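Local coordinates for anopheles Plasmodium-responsive Leucine-rich repeat protein 1B (Anopheles gambiae, PDB 4XGO), which probably acts in the mosquito response to Plasmodium by binding partners such as LRIM1, and is seen here as its leucine-rich repeat domain, at residues Ile110-Phe115 with Leu136-Ser141; Leu298-Asn303 with His337-Lys342. All blocks are in the same frame, centred on the assembly; numbering follows the deposited sequence.

In the fold
Both contacts belong to the leucine-rich repeat solenoid and come one after the other along the chain. Interaction 1 joins two loops on successive turns: the one between strands 99-101 and 123-125 and the one between strands 123-125 and 144-146. Interaction 2 lies at the C-terminal end, where the end of strand 297-299, last in the parallel series, and the residues after it meet strand 339-342 of a cap held by two internal disulfides. The centres of interactions 1 and 2 are about 49 Å apart; the nearest atoms of the two are about 32 Å apart. They lie on opposite sides of the chain's centre. One stacks repeat on repeat; the other packs the end of the solenoid against its cap.

Interaction 1. Residues Ile110-Phe115 with Leu136-Ser141; sequences IEDDTF and LALIPS
Phe115 and Ile139 make the tight, buried half of this contact between loops on successive turns of the leucine-rich repeat solenoid. Ile139 comes in with its CD1 methyl, which lies 3.5 Å from Phe115 CD2. It approaches the ring obliquely. CG1 of Ile139 also runs close to Phe115 CB, 4.0 Å away. In Ile139, CG1 stands anti to the carbonyl carbon (chi1 -43°), and this branch carries CD1 to the ring. Thr114 CG2 sits over the centre of one face of the Phe115 ring, 3.8 Å above the plane. Beyond the two segments, Phe115 packs on Leu121 and on Leu124 of strand 123-125, which places it in the hydrophobic core.

The outer half is exposed and rests on one methyl. Here Leu138, at the end of the 3-10 segment 136-138, meets Asp112. The two side chains cross at about a right angle. Leu138 CD1 is 3.5 Å from Asp112 O and 3.6 Å from Asp112 CB. Asp112 OD1 is hydrogen-bonded to His133 NE2. No hydrogen bond joins the two segments.

Within 110-115 the chain makes a type I beta turn from Glu111 to Thr114. Glu111 O accepts two bonds from the same face of its carbonyl plane: one from Thr114 N at 3.1 Å, and one from Thr114 OG1 at 2.7 Å, tilted 26° from that plane.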
ATOM      1  N   ILE A 110      14.744  -3.242  17.527  1.00 17.25           N
ATOM      2  CA  ILE A 110      14.594  -2.318  18.648  1.00 17.86           C
ATOM      3  C   ILE A 110      15.557  -2.776  19.714  1.00 18.70           C
ATOM      4  O   ILE A 110      15.379  -3.863  20.273  1.00 18.97           O
ATOM      5  CB  ILE A 110      13.189  -2.392  19.280  1.00 17.92           C
ATOM      6  CG1 ILE A 110      12.103  -2.063  18.259  1.00 18.44           C
ATOM      7  CG2 ILE A 110      13.101  -1.483  20.503  1.00 18.04           C
ATOM      8  CD1 ILE A 110      12.153  -0.676  17.687  1.00 18.72           C
ATOM      9  N   GLU A 111      16.565  -1.961  20.018  1.00 19.52           N
ATOM     10  CA  GLU A 111      17.548  -2.343  21.044  1.00 20.39           C
ATOM     11  C   GLU A 111      16.939  -2.308  22.440  1.00 20.25           C
ATOM     12  O   GLU A 111      15.998  -1.564  22.716  1.00 19.03           O
ATOM     13  CB  GLU A 111      18.788  -1.457  20.995  1.00 21.72           C
ATOM     14  CG  GLU A 111      19.468  -1.398  19.631  1.00 22.35           C
ATOM     15  CD  GLU A 111      19.853  -2.759  19.078  1.00 22.92           C
ATOM     16  OE1 GLU A 111      20.030  -3.748  19.845  1.00 23.68           O
ATOM     17  OE2 GLU A 111      19.990  -2.840  17.852  1.00 23.03           O
ATOM     18  N   ASP A 112      17.497  -3.124  23.325  1.00 20.60           N
ATOM     19  CA  ASP A 112      16.907  -3.366  24.633  1.00 21.44           C
ATOM     20  C   ASP A 112      16.804  -2.135  25.552  1.00 22.50           C
ATOM     21  O   ASP A 112      15.967  -2.138  26.439  1.00 23.02           O
ATOM     22  CB  ASP A 112      17.639  -4.505  25.352  1.00 22.52           C
ATOM     23  CG  ASP A 112      17.405  -5.859  24.708  1.00 22.59           C
ATOM     24  OD1 ASP A 112      16.653  -5.977  23.699  1.00 21.55           O
ATOM     25  OD2 ASP A 112      17.972  -6.838  25.242  1.00 23.16           O
ATOM     26  N   ASP A 113      17.628  -1.105  25.346  1.00 23.21           N
ATOM     27  CA  ASP A 113      17.557   0.112  26.187  1.00 23.86           C
ATOM     28  C   ASP A 113      16.616   1.208  25.633  1.00 21.70           C
ATOM     29  O   ASP A 113      16.440   2.258  26.246  1.00 20.73           O
ATOM     30  CB  ASP A 113      18.961   0.659  26.504  1.00 27.56           C
ATOM     31  CG  ASP A 113      19.744   1.114  25.269  1.00 30.56           C
ATOM     32  OD1 ASP A 113      19.257   1.001  24.122  1.00 32.97           O
ATOM     33  OD2 ASP A 113      20.900   1.571  25.466  1.00 36.57           O
ATOM     34  N   THR A 114      15.971   0.935  24.500  1.00 20.09           N
ATOM     35  CA  THR A 114      15.181   1.946  23.797  1.00 19.28           C
ATOM     36  C   THR A 114      14.111   2.546  24.717  1.00 19.32           C
ATOM     37  O   THR A 114      13.924   3.775  24.753  1.00 18.63           O
ATOM     38  CB  THR A 114      14.532   1.341  22.530  1.00 19.07           C
ATOM     39  OG1 THR A 114      15.564   0.869  21.656  1.00 19.86           O
ATOM     40  CG2 THR A 114      13.708   2.370  21.785  1.00 18.56           C
ATOM     41  N   PHE A 115      13.445   1.689  25.489  1.00 19.31           N
ATOM     42  CA  PHE A 115      12.304   2.105  26.311  1.00 19.85           C
ATOM     43  C   PHE A 115      12.586   2.119  27.818  1.00 21.92           C
ATOM     44  O   PHE A 115      11.662   2.015  28.632  1.00 21.75           O
ATOM     45  CB  PHE A 115      11.095   1.218  25.959  1.00 19.32           C
ATOM     46  CG  PHE A 115      10.652   1.353  24.530  1.00 18.40           C
ATOM     47  CD1 PHE A 115      10.078   2.538  24.074  1.00 18.40           C
ATOM     48  CD2 PHE A 115      10.798   0.304  23.628  1.00 18.56           C
ATOM     49  CE1 PHE A 115       9.670   2.675  22.761  1.00 17.72           C
ATOM     50  CE2 PHE A 115      10.395   0.441  22.313  1.00 17.85           C
ATOM     51  CZ  PHE A 115       9.832   1.626  21.878  1.00 17.92           C
ATOM     52  N   LEU A 136       9.893  -7.049  24.233  1.00 19.69           N
ATOM     53  CA  LEU A 136       8.753  -6.360  24.829  1.00 19.65           C
ATOM     54  C   LEU A 136       8.654  -6.603  26.330  1.00 20.44           C
ATOM     55  O   LEU A 136       8.111  -5.776  27.058  1.00 20.27           O
ATOM     56  CB  LEU A 136       7.437  -6.809  24.161  1.00 19.02           C
ATOM     57  CG  LEU A 136       7.328  -6.618  22.651  1.00 18.26           C
ATOM     58  CD1 LEU A 136       6.163  -7.444  22.090  1.00 17.84           C
ATOM     59  CD2 LEU A 136       7.186  -5.134  22.328  1.00 17.62           C
ATOM     60  N   ALA A 137       9.202  -7.729  26.783  1.00 21.66           N
ATOM     61  CA  ALA A 137       9.118  -8.137  28.189  1.00 23.52           C
ATOM     62  C   ALA A 137       9.857  -7.192  29.133  1.00 25.19           C
ATOM     63  O   ALA A 137       9.593  -7.166  30.327  1.00 25.88           O
ATOM     64  CB  ALA A 137       9.634  -9.562  28.351  1.00 23.88           C
ATOM     65  N   LEU A 138      10.767  -6.398  28.583  1.00 27.77           N
ATOM     66  CA  LEU A 138      11.434  -5.335  29.323  1.00 29.67           C
ATOM     67  C   LEU A 138      10.552  -4.142  29.664  1.00 29.86           C
ATOM     68  O   LEU A 138      10.951  -3.305  30.475  1.00 33.26           O
ATOM     69  CB  LEU A 138      12.624  -4.821  28.511  1.00 31.77           C
ATOM     70  CG  LEU A 138      13.836  -5.733  28.545  1.00 33.80           C
ATOM     71  CD1 LEU A 138      14.905  -5.222  27.584  1.00 33.82           C
ATOM     72  CD2 LEU A 138      14.373  -5.833  29.974  1.00 34.79           C
ATOM     73  N   ILE A 139       9.367  -4.049  29.058  1.00 26.54           N
ATOM     74  CA  ILE A 139       8.518  -2.877  29.169  1.00 24.66           C
ATOM     75  C   ILE A 139       7.208  -3.249  29.885  1.00 23.86           C
ATOM     76  O   ILE A 139       6.166  -3.442  29.235  1.00 21.75           O
ATOM     77  CB  ILE A 139       8.224  -2.314  27.762  1.00 24.91           C
ATOM     78  CG1 ILE A 139       9.490  -2.305  26.889  1.00 24.94           C
ATOM     79  CG2 ILE A 139       7.590  -0.927  27.836  1.00 24.52           C
ATOM     80  CD1 ILE A 139       9.188  -2.216  25.413  1.00 24.87           C
ATOM     81  N   PRO A 140       7.236  -3.344  31.229  1.00 22.20           N
ATOM     82  CA  PRO A 140       6.072  -3.823  31.983  1.00 21.58           C
ATOM     83  C   PRO A 140       4.841  -2.907  32.010  1.00 20.36           C
ATOM     84  O   PRO A 140       3.751  -3.354  32.392  1.00 19.60           O
ATOM     85  CB  PRO A 140       6.642  -4.072  33.396  1.00 23.07           C
ATOM     86  CG  PRO A 140       7.839  -3.224  33.477  1.00 23.22           C
ATOM     87  CD  PRO A 140       8.411  -3.124  32.107  1.00 22.95           C
ATOM     88  N   SER A 141       4.996  -1.661  31.567  1.00 19.11           N
ATOM     89  CA  SER A 141       3.889  -0.728  31.482  1.00 18.53           C
ATOM     90  C   SER A 141       2.982  -1.052  30.296  1.00 16.99           C
ATOM     91  O   SER A 141       1.872  -0.534  30.214  1.00 16.28           O
ATOM     92  CB  SER A 141       4.407   0.717  31.381  1.00 18.57           C
ATOM     93  OG  SER A 141       5.363   0.872  30.346  1.00 18.18           O
TER

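Interaction 2. Residues Leu298-Asn303 with His337-Lys342; sequences LTLSHN and HGLCCK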
ATOM      1  N   LEU A 298     -22.543 -24.741  12.890  1.00 20.88           N
ATOM      2  CA  LEU A 298     -21.730 -25.952  12.874  1.00 20.73           C
ATOM      3  C   LEU A 298     -21.355 -26.180  11.432  1.00 19.47           C
ATOM      4  O   LEU A 298     -22.242 -26.248  10.574  1.00 20.33           O
ATOM      5  CB  LEU A 298     -22.544 -27.149  13.378  1.00 21.57           C
ATOM      6  CG  LEU A 298     -21.922 -28.549  13.306  1.00 21.95           C
ATOM      7  CD1 LEU A 298     -20.712 -28.650  14.225  1.00 21.78           C
ATOM      8  CD2 LEU A 298     -22.930 -29.614  13.695  1.00 22.83           C
ATOM      9  N   THR A 299     -20.066 -26.295  11.130  1.00 16.95           N
ATOM     10  CA  THR A 299     -19.667 -26.602   9.760  1.00 15.70           C
ATOM     11  C   THR A 299     -19.039 -27.989   9.692  1.00 14.98           C
ATOM     12  O   THR A 299     -18.267 -28.380  10.564  1.00 14.49           O
ATOM     13  CB  THR A 299     -18.733 -25.552   9.165  1.00 15.33           C
ATOM     14  OG1 THR A 299     -17.515 -25.487   9.927  1.00 14.77           O
ATOM     15  CG2 THR A 299     -19.420 -24.191   9.148  1.00 15.92           C
ATOM     16  N   LEU A 300     -19.425 -28.732   8.672  1.00 14.81           N
ATOM     17  CA  LEU A 300     -19.100 -30.161   8.547  1.00 14.47           C
ATOM     18  C   LEU A 300     -18.623 -30.599   7.161  1.00 13.83           C
ATOM     19  O   LEU A 300     -18.253 -31.771   6.979  1.00 12.95           O
ATOM     20  CB  LEU A 300     -20.356 -30.978   8.881  1.00 15.54           C
ATOM     21  CG  LEU A 300     -20.969 -30.784  10.258  1.00 15.96           C
ATOM     22  CD1 LEU A 300     -22.271 -31.554  10.348  1.00 16.77           C
ATOM     23  CD2 LEU A 300     -19.989 -31.210  11.345  1.00 16.33           C
ATOM     24  N   SER A 301     -18.620 -29.698   6.182  1.00 13.47           N
ATOM     25  CA  SER A 301     -18.368 -30.106   4.805  1.00 13.96           C
ATOM     26  C   SER A 301     -16.904 -30.461   4.587  1.00 13.69           C
ATOM     27  O   SER A 301     -16.042 -30.154   5.435  1.00 12.68           O
ATOM     28  CB  SER A 301     -18.800 -29.025   3.795  1.00 14.08           C
ATOM     29  OG  SER A 301     -18.029 -27.850   3.954  1.00 14.06           O
ATOM     30  N   HIS A 302     -16.639 -31.136   3.465  1.00 14.16           N
ATOM     31  CA  HIS A 302     -15.295 -31.537   3.073  1.00 15.02           C
ATOM     32  C   HIS A 302     -14.621 -32.377   4.159  1.00 14.14           C
ATOM     33  O   HIS A 302     -13.548 -32.018   4.670  1.00 12.92           O
ATOM     34  CB  HIS A 302     -14.462 -30.314   2.717  1.00 16.75           C
ATOM     35  CG  HIS A 302     -15.015 -29.574   1.547  1.00 19.52           C
ATOM     36  ND1 HIS A 302     -14.575 -29.800   0.260  1.00 21.81           N
ATOM     37  CD2 HIS A 302     -16.022 -28.675   1.453  1.00 20.86           C
ATOM     38  CE1 HIS A 302     -15.260 -29.037  -0.575  1.00 22.18           C
ATOM     39  NE2 HIS A 302     -16.140 -28.345   0.124  1.00 22.47           N
ATOM     40  N   ASN A 303     -15.309 -33.464   4.515  1.00 13.22           N
ATOM     41  CA  ASN A 303     -14.782 -34.471   5.419  1.00 13.16           C
ATOM     42  C   ASN A 303     -14.904 -35.845   4.769  1.00 13.94           C
ATOM     43  O   ASN A 303     -14.856 -35.931   3.539  1.00 13.90           O
ATOM     44  CB  ASN A 303     -15.443 -34.357   6.795  1.00 12.63           C
ATOM     45  CG  ASN A 303     -14.762 -33.308   7.670  1.00 12.10           C
ATOM     46  OD1 ASN A 303     -13.639 -33.511   8.125  1.00 11.64           O
ATOM     47  ND2 ASN A 303     -15.415 -32.181   7.880  1.00 11.44           N
ATOM     48  N   HIS A 337     -28.602 -34.646   3.773  1.00 23.37           N
ATOM     49  CA  HIS A 337     -28.802 -33.249   4.184  1.00 24.38           C
ATOM     50  C   HIS A 337     -27.696 -32.318   3.685  1.00 21.74           C
ATOM     51  O   HIS A 337     -27.177 -31.471   4.428  1.00 21.15           O
ATOM     52  CB  HIS A 337     -28.968 -33.136   5.701  1.00 27.81           C
ATOM     53  CG  HIS A 337     -30.210 -33.800   6.215  1.00 31.67           C
ATOM     54  ND1 HIS A 337     -30.199 -35.049   6.794  1.00 35.69           N
ATOM     55  CD2 HIS A 337     -31.500 -33.396   6.215  1.00 35.50           C
ATOM     56  CE1 HIS A 337     -31.432 -35.387   7.137  1.00 37.00           C
ATOM     57  NE2 HIS A 337     -32.241 -34.399   6.796  1.00 37.40           N
ATOM     58  N   GLY A 338     -27.337 -32.484   2.420  1.00 19.59           N
ATOM     59  CA  GLY A 338     -26.356 -31.629   1.794  1.00 18.40           C
ATOM     60  C   GLY A 338     -24.891 -31.947   2.064  1.00 17.09           C
ATOM     61  O   GLY A 338     -24.019 -31.220   1.593  1.00 16.62           O
ATOM     62  N   LEU A 339     -24.623 -33.022   2.799  1.00 16.57           N
ATOM     63  CA  LEU A 339     -23.239 -33.391   3.175  1.00 16.48           C
ATOM     64  C   LEU A 339     -22.907 -34.807   2.717  1.00 16.12           C
ATOM     65  O   LEU A 339     -23.719 -35.722   2.866  1.00 17.12           O
ATOM     66  CB  LEU A 339     -23.072 -33.285   4.691  1.00 16.37           C
ATOM     67  CG  LEU A 339     -23.099 -31.852   5.223  1.00 16.57           C
ATOM     68  CD1 LEU A 339     -23.526 -31.842   6.686  1.00 17.22           C
ATOM     69  CD2 LEU A 339     -21.754 -31.161   5.046  1.00 16.08           C
ATOM     70  N   CYS A 340     -21.702 -35.009   2.183  1.00 16.31           N
ATOM     71  CA  CYS A 340     -21.329 -36.312   1.629  1.00 16.65           C
ATOM     72  C   CYS A 340     -21.088 -37.342   2.717  1.00 16.85           C
ATOM     73  O   CYS A 340     -20.444 -37.046   3.727  1.00 16.11           O
ATOM     74  CB  CYS A 340     -20.054 -36.219   0.799  1.00 17.29           C
ATOM     75  SG  CYS A 340     -20.266 -35.161  -0.631  1.00 18.67           S
ATOM     76  N   CYS A 341     -21.574 -38.555   2.506  1.00 17.48           N
ATOM     77  CA  CYS A 341     -21.265 -39.634   3.416  1.00 18.90           C
ATOM     78  C   CYS A 341     -21.354 -40.975   2.719  1.00 19.48           C
ATOM     79  O   CYS A 341     -22.038 -41.124   1.701  1.00 18.88           O
ATOM     80  CB  CYS A 341     -22.189 -39.596   4.644  1.00 20.22           C
ATOM     81  SG  CYS A 341     -23.927 -40.004   4.276  1.00 22.32           S
ATOM     82  N   LYS A 342     -20.661 -41.951   3.294  1.00 20.72           N
ATOM     83  CA  LYS A 342     -20.622 -43.312   2.762  1.00 23.12           C
ATOM     84  C   LYS A 342     -21.340 -44.239   3.714  1.00 25.18           C
ATOM     85  O   LYS A 342     -21.142 -44.170   4.924  1.00 24.23           O
ATOM     86  CB  LYS A 342     -19.169 -43.742   2.600  1.00 24.54           C
ATOM     87  CG  LYS A 342     -18.954 -45.136   2.025  1.00 27.08           C
ATOM     88  CD  LYS A 342     -17.471 -45.422   1.945  1.00 29.55           C
ATOM     89  CE  LYS A 342     -17.185 -46.773   1.314  1.00 32.46           C
ATOM     90  NZ  LYS A 342     -15.783 -47.175   1.643  1.00 34.48           N
TER
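The backbones come nearest at Ser301 and Leu339, whose CA atoms are 6.1 Å apart, and no hydrogen bond links the two segments. Leu339 carries the contact with both its methyls. Leu339 CD2 lies against the backbone of the other segment, 3.6 Å from Ser301 CA. Leu339 CD1 is 3.9 Å from Leu300 CD1 and 4.0 Å from Leu300 CB. The two leucine side chains cross at about a right angle. CG of Leu339 is anti to the carbonyl carbon (chi1 -70°), and the fork beyond it spans Leu300 and Ser301.

Here the end of the leucine-rich repeat solenoid packs against its C-terminal cap. Leu339 also touches Leu310 and Phe314 of helix 307-316, while Leu300 touches Leu313 of that helix. Disulfides join Cys340 to Cys329 and Cys341 to Cys307, and buried Ser301 bonds Asp324 OD2 through its OG.

Asn303 ND2 folds back to donate to Leu300 O at 3.0 Å, nearly straight, with an N-H...O angle of 172°. Asn303 ND2 also bonds Leu279 O, Asn303 OD1 bonds Ile284 N, and Leu300 O bonds Trp305 NE1. At Leu300 O, Asn303 ND2 stands 67° out of the carbonyl plane, while the oxygen lies in the amide plane of Asn303.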